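Acetyl xylan esterase (Metagenome, PDB 6XYC) removes acetyl and feruloyl groups from complex natural xylans, acting as a bifunctional esterase of the alpha/beta hydrolase clan. Local coordinates at residues 15-20 and 94-99; 220-225 and 243-248. All blocks are in the same frame, centred on the assembly; numbering follows the deposited sequence.

Contact 1 (15-20 and 94-99); sequences VNYASD and VKAAIR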
# COMPACT_ATOMS: atom_id res chain seq x y z
N VAL A 15 7.33 -11.08 -12.76
CA VAL A 15 8.28 -10.13 -13.33
C VAL A 15 9.07 -9.53 -12.17
O VAL A 15 8.49 -8.96 -11.25
CB VAL A 15 7.56 -9.04 -14.13
CG1 VAL A 15 8.54 -8.01 -14.62
CG2 VAL A 15 6.77 -9.67 -15.28
N ASN A 16 10.39 -9.70 -12.20
CA ASN A 16 11.23 -9.14 -11.15
C ASN A 16 11.41 -7.64 -11.39
O ASN A 16 11.74 -7.22 -12.51
CB ASN A 16 12.59 -9.83 -11.12
CG ASN A 16 13.43 -9.41 -9.93
OD1 ASN A 16 14.13 -8.40 -9.98
ND2 ASN A 16 13.34 -10.18 -8.84
N TYR A 17 11.17 -6.84 -10.35
CA TYR A 17 11.25 -5.39 -10.47
C TYR A 17 12.53 -4.81 -9.87
O TYR A 17 12.75 -3.60 -9.98
CB TYR A 17 10.02 -4.73 -9.84
CG TYR A 17 9.82 -4.96 -8.35
CD1 TYR A 17 10.60 -4.29 -7.42
CD2 TYR A 17 8.83 -5.82 -7.88
CE1 TYR A 17 10.42 -4.49 -6.06
CE2 TYR A 17 8.64 -6.02 -6.53
CZ TYR A 17 9.43 -5.35 -5.63
OH TYR A 17 9.26 -5.55 -4.28
N ALA A 18 13.37 -5.63 -9.24
CA ALA A 18 14.59 -5.16 -8.60
C ALA A 18 15.85 -5.63 -9.30
O ALA A 18 16.95 -5.50 -8.75
CB ALA A 18 14.62 -5.61 -7.14
N SER A 19 15.73 -6.18 -10.51
CA SER A 19 16.88 -6.67 -11.25
C SER A 19 17.70 -7.66 -10.41
O SER A 19 18.93 -7.66 -10.44
CB SER A 19 17.77 -5.51 -11.72
OG SER A 19 17.07 -4.65 -12.60
N ASP A 20 17.00 -8.47 -9.62
CA ASP A 20 17.67 -9.53 -8.87
C ASP A 20 16.94 -10.85 -9.07
O ASP A 20 16.11 -10.98 -9.98
CB ASP A 20 17.77 -9.16 -7.39
CG ASP A 20 16.43 -9.01 -6.71
OD1 ASP A 20 16.37 -8.24 -5.73
OD2 ASP A 20 15.44 -9.66 -7.11
N VAL A 94 8.49 -1.37 -2.15
CA VAL A 94 7.36 -0.72 -2.81
C VAL A 94 7.86 0.37 -3.75
O VAL A 94 7.43 0.46 -4.91
CB VAL A 94 6.38 -0.16 -1.77
CG1 VAL A 94 5.26 0.62 -2.47
CG2 VAL A 94 5.81 -1.28 -0.92
N LYS A 95 8.78 1.21 -3.28
CA LYS A 95 9.28 2.30 -4.11
C LYS A 95 9.94 1.76 -5.37
O LYS A 95 9.76 2.30 -6.47
CB LYS A 95 10.25 3.16 -3.31
CG LYS A 95 9.63 3.83 -2.08
CD LYS A 95 8.88 5.11 -2.43
CE LYS A 95 8.25 5.73 -1.20
NZ LYS A 95 7.88 7.16 -1.39
N ALA A 96 10.71 0.67 -5.24
CA ALA A 96 11.36 0.08 -6.40
C ALA A 96 10.33 -0.46 -7.38
O ALA A 96 10.49 -0.34 -8.60
CB ALA A 96 12.31 -1.04 -5.96
N ALA A 97 9.26 -1.06 -6.87
CA ALA A 97 8.21 -1.54 -7.76
C ALA A 97 7.56 -0.39 -8.51
O ALA A 97 7.29 -0.50 -9.71
CB ALA A 97 7.15 -2.31 -6.96
N ILE A 98 7.29 0.72 -7.82
CA ILE A 98 6.70 1.89 -8.47
C ILE A 98 7.62 2.40 -9.58
O ILE A 98 7.16 2.70 -10.69
CB ILE A 98 6.43 2.99 -7.43
CG1 ILE A 98 5.33 2.58 -6.46
CG2 ILE A 98 6.06 4.29 -8.13
CD1 ILE A 98 5.31 3.38 -5.19
N ARG A 99 8.91 2.52 -9.29
CA ARG A 99 9.86 3.00 -10.29
C ARG A 99 9.89 2.06 -11.50
O ARG A 99 10.00 2.51 -12.65
CB ARG A 99 11.25 3.12 -9.68
CG ARG A 99 11.38 4.20 -8.61
CD ARG A 99 12.84 4.51 -8.32
NE ARG A 99 13.58 3.35 -7.80
CZ ARG A 99 13.70 3.07 -6.51
NH1 ARG A 99 13.14 3.84 -5.59
NH2 ARG A 99 14.39 2.00 -6.13
O HOH W 1 12.88 -0.88 -9.72
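Tyr17 lays its ring on helix 89-103 just where strand 8-16 gives way to a turn. Its CB points toward the helix. CG sits between the backbone N and the carbonyl carbon (chi1 62°), which brings the ring over Ala97. Tyr17 CG lies 3.8 Å from Ala97 CA. Tyr17 CD1 comes close to the helix backbone, 3.5 Å from Ala97 N, and Tyr17 CE1 reaches the methyl of the preceding residue, 3.9 Å from Ala96 CB. Ala97 CB lies over the face, about equally far from Tyr17 CD2, CE2 and CZ. That methyl stands 3.8 Å from the centroid of the Tyr17 ring, almost exactly on the ring normal, so this is a centred CH-pi contact. At the tip, Tyr17 OH hydrogen-bonds to Asn78 O. With an alanine in place of Tyr17, the Ala97 methyl would probably lose its aromatic cover, a gap would open beside the helix and Asn78 O would lose this bond.

The backbones are joined by water instead of a direct bond. Water 1 donates to Tyr17 O and to Ala96 O, each at 2.7 Å. Asn16 shapes the turn behind the ring. Asn16 OD1 accepts from Ala18 N, which makes an Asx turn, and also from Asp20 N at 2.9 Å. The two donors come from opposite faces of the amide plane. Asn16 ND2 in turn donates to Asp20 OD2 at 2.8 Å, so both ends of the amide are gripped and its rotation is fixed. The ring of His25 also meets that of Tyr17, with the planes inclined at about 55°. The small alanines let the tyrosine lie close to the helix backbone. The turn that follows strand 8-16, antiparallel to 26-32, is packed here on helix 89-103 of the alpha/beta hydrolase fold.

Contact 2 (220-225 and 243-248); sequences PDILII and NVYDNA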
# COMPACT_ATOMS: atom_id res chain seq x y z
N PRO A 220 -1.13 13.26 -1.98
CA PRO A 220 -2.24 12.83 -2.83
C PRO A 220 -3.47 12.48 -1.99
O PRO A 220 -3.37 12.14 -0.81
CB PRO A 220 -1.69 11.60 -3.56
CG PRO A 220 -0.49 11.16 -2.75
CD PRO A 220 0.07 12.41 -2.13
N ASP A 221 -4.64 12.58 -2.62
CA ASP A 221 -5.88 12.25 -1.93
C ASP A 221 -5.87 10.79 -1.48
O ASP A 221 -5.28 9.92 -2.13
CB ASP A 221 -7.08 12.48 -2.85
CG ASP A 221 -7.31 13.94 -3.17
OD1 ASP A 221 -6.46 14.77 -2.81
OD2 ASP A 221 -8.35 14.25 -3.78
N ILE A 222 -6.55 10.51 -0.38
CA ILE A 222 -6.63 9.16 0.14
C ILE A 222 -8.08 8.78 0.42
O ILE A 222 -8.87 9.62 0.87
CB ILE A 222 -5.77 8.99 1.42
CG1 ILE A 222 -5.72 7.52 1.83
CG2 ILE A 222 -6.33 9.83 2.57
CD1 ILE A 222 -4.70 7.21 2.93
N LEU A 223 -8.41 7.53 0.14
CA LEU A 223 -9.66 6.92 0.58
C LEU A 223 -9.32 5.85 1.62
O LEU A 223 -8.48 4.98 1.37
CB LEU A 223 -10.42 6.29 -0.59
CG LEU A 223 -11.69 5.51 -0.25
CD1 LEU A 223 -12.80 6.41 0.23
CD2 LEU A 223 -12.13 4.71 -1.47
N ILE A 224 -9.97 5.94 2.78
CA ILE A 224 -9.72 5.03 3.90
C ILE A 224 -11.00 4.24 4.14
O ILE A 224 -12.08 4.82 4.27
CB ILE A 224 -9.31 5.80 5.17
CG1 ILE A 224 -8.14 6.74 4.88
CG2 ILE A 224 -8.97 4.82 6.29
CD1 ILE A 224 -8.01 7.85 5.91
N ILE A 225 -10.87 2.91 4.22
CA ILE A 225 -12.00 2.02 4.43
C ILE A 225 -11.66 1.09 5.59
O ILE A 225 -10.62 0.43 5.57
CB ILE A 225 -12.33 1.21 3.16
CG1 ILE A 225 -12.47 2.14 1.95
CG2 ILE A 225 -13.60 0.41 3.36
CD1 ILE A 225 -12.61 1.43 0.63
N ASN A 243 -8.48 12.06 10.94
CA ASN A 243 -8.32 13.27 11.73
C ASN A 243 -7.04 14.01 11.37
O ASN A 243 -7.02 15.24 11.28
CB ASN A 243 -8.34 12.93 13.23
CG ASN A 243 -8.10 14.14 14.11
OD1 ASN A 243 -6.96 14.54 14.35
ND2 ASN A 243 -9.18 14.73 14.61
N VAL A 244 -5.95 13.27 11.14
CA VAL A 244 -4.68 13.89 10.80
C VAL A 244 -4.74 14.51 9.40
O VAL A 244 -4.24 15.63 9.19
CB VAL A 244 -3.54 12.85 10.91
CG1 VAL A 244 -2.28 13.38 10.25
CG2 VAL A 244 -3.30 12.49 12.38
N TYR A 245 -5.35 13.82 8.44
CA TYR A 245 -5.51 14.43 7.12
C TYR A 245 -6.36 15.69 7.21
O TYR A 245 -6.02 16.73 6.62
CB TYR A 245 -6.14 13.43 6.15
CG TYR A 245 -5.13 12.60 5.38
CD1 TYR A 245 -4.48 11.54 5.98
CD2 TYR A 245 -4.82 12.90 4.05
CE1 TYR A 245 -3.56 10.78 5.30
CE2 TYR A 245 -3.89 12.14 3.35
CZ TYR A 245 -3.27 11.09 3.99
OH TYR A 245 -2.34 10.32 3.32
N ASP A 246 -7.47 15.63 7.94
CA ASP A 246 -8.32 16.80 8.14
C ASP A 246 -7.53 17.97 8.71
O ASP A 246 -7.59 19.09 8.20
CB ASP A 246 -9.50 16.44 9.05
CG ASP A 246 -10.55 15.59 8.36
OD1 ASP A 246 -11.51 15.17 9.04
OD2 ASP A 246 -10.43 15.34 7.14
N ASN A 247 -6.77 17.71 9.77
CA ASN A 247 -6.08 18.79 10.47
C ASN A 247 -4.86 19.28 9.71
O ASN A 247 -4.41 20.41 9.95
CB ASN A 247 -5.66 18.34 11.87
CG ASN A 247 -6.78 18.48 12.89
OD1 ASN A 247 -7.33 19.56 13.06
ND2 ASN A 247 -7.10 17.39 13.57
N ALA A 248 -4.31 18.48 8.80
CA ALA A 248 -3.17 18.90 8.00
C ALA A 248 -3.58 19.66 6.75
O ALA A 248 -2.70 20.13 6.01
CB ALA A 248 -2.32 17.69 7.60
O HOH W 2 -1.81 10.56 0.61
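Tyr245 turns one face of its ring to Ile222, and the CG2 methyl of Ile222 overlaps it. The pair ties strand 222-227 to helix 236-248 within a beta-alpha-beta unit that strand 252-257 completes. Ile222 CG2 stands 3.4 Å above the plane of the Tyr245 ring, displaced from the centre toward the rim. It is 3.6 Å from the centroid of the Tyr245 ring and 18° off the normal, a CH-pi contact. Tyr245 CE2 is the nearest ring atom, 3.4 Å from Ile222 CG2.

The two side chains cross at about a right angle. Ile222 has CG1 anti to its backbone N (chi1 -173°), leaving CG2 to face the ring. The longer branch ends near the phenol oxygen, with Ile222 CD1 3.9 Å from Tyr245 OH. Beside the pair, Leu241 of the same helix touches Ile222, and Ala252 of the next strand touches both Ile222 and Tyr245. Tyr245 thus reaches from its helix onto two neighbouring parallel strands.

Its polar tip turns to the start of the other segment. Pro220 O lies at the ring edge, near the ring plane, but it is joined to the phenol through water. Water 2 sits in the plane of the ring. It accepts from Tyr245 OH at 2.8 Å and donates to Pro220 O at 2.6 Å.

In the fold
The centres of the two contacts are about 27 Å apart, and the centre of the chain falls between them. Their nearest atoms are about 9 Å apart and do not touch. Both segments of contact 1 precede those of contact 2 along the chain. One mixed sheet links the two. Contact 1 joins the turn after strand 8-16, at the antiparallel end of the sheet, to helix 89-103. Contact 2 joins strand 222-227, in the parallel part of the sheet, to helix 236-248. Strands 114-120 and 164-168 belong to the sheet between these regions. Ser121, probably the nucleophile, directly follows strand 114-120. The contacts thus pack helices against well-separated parts of the sheet from which the probable nucleophile elbow projects.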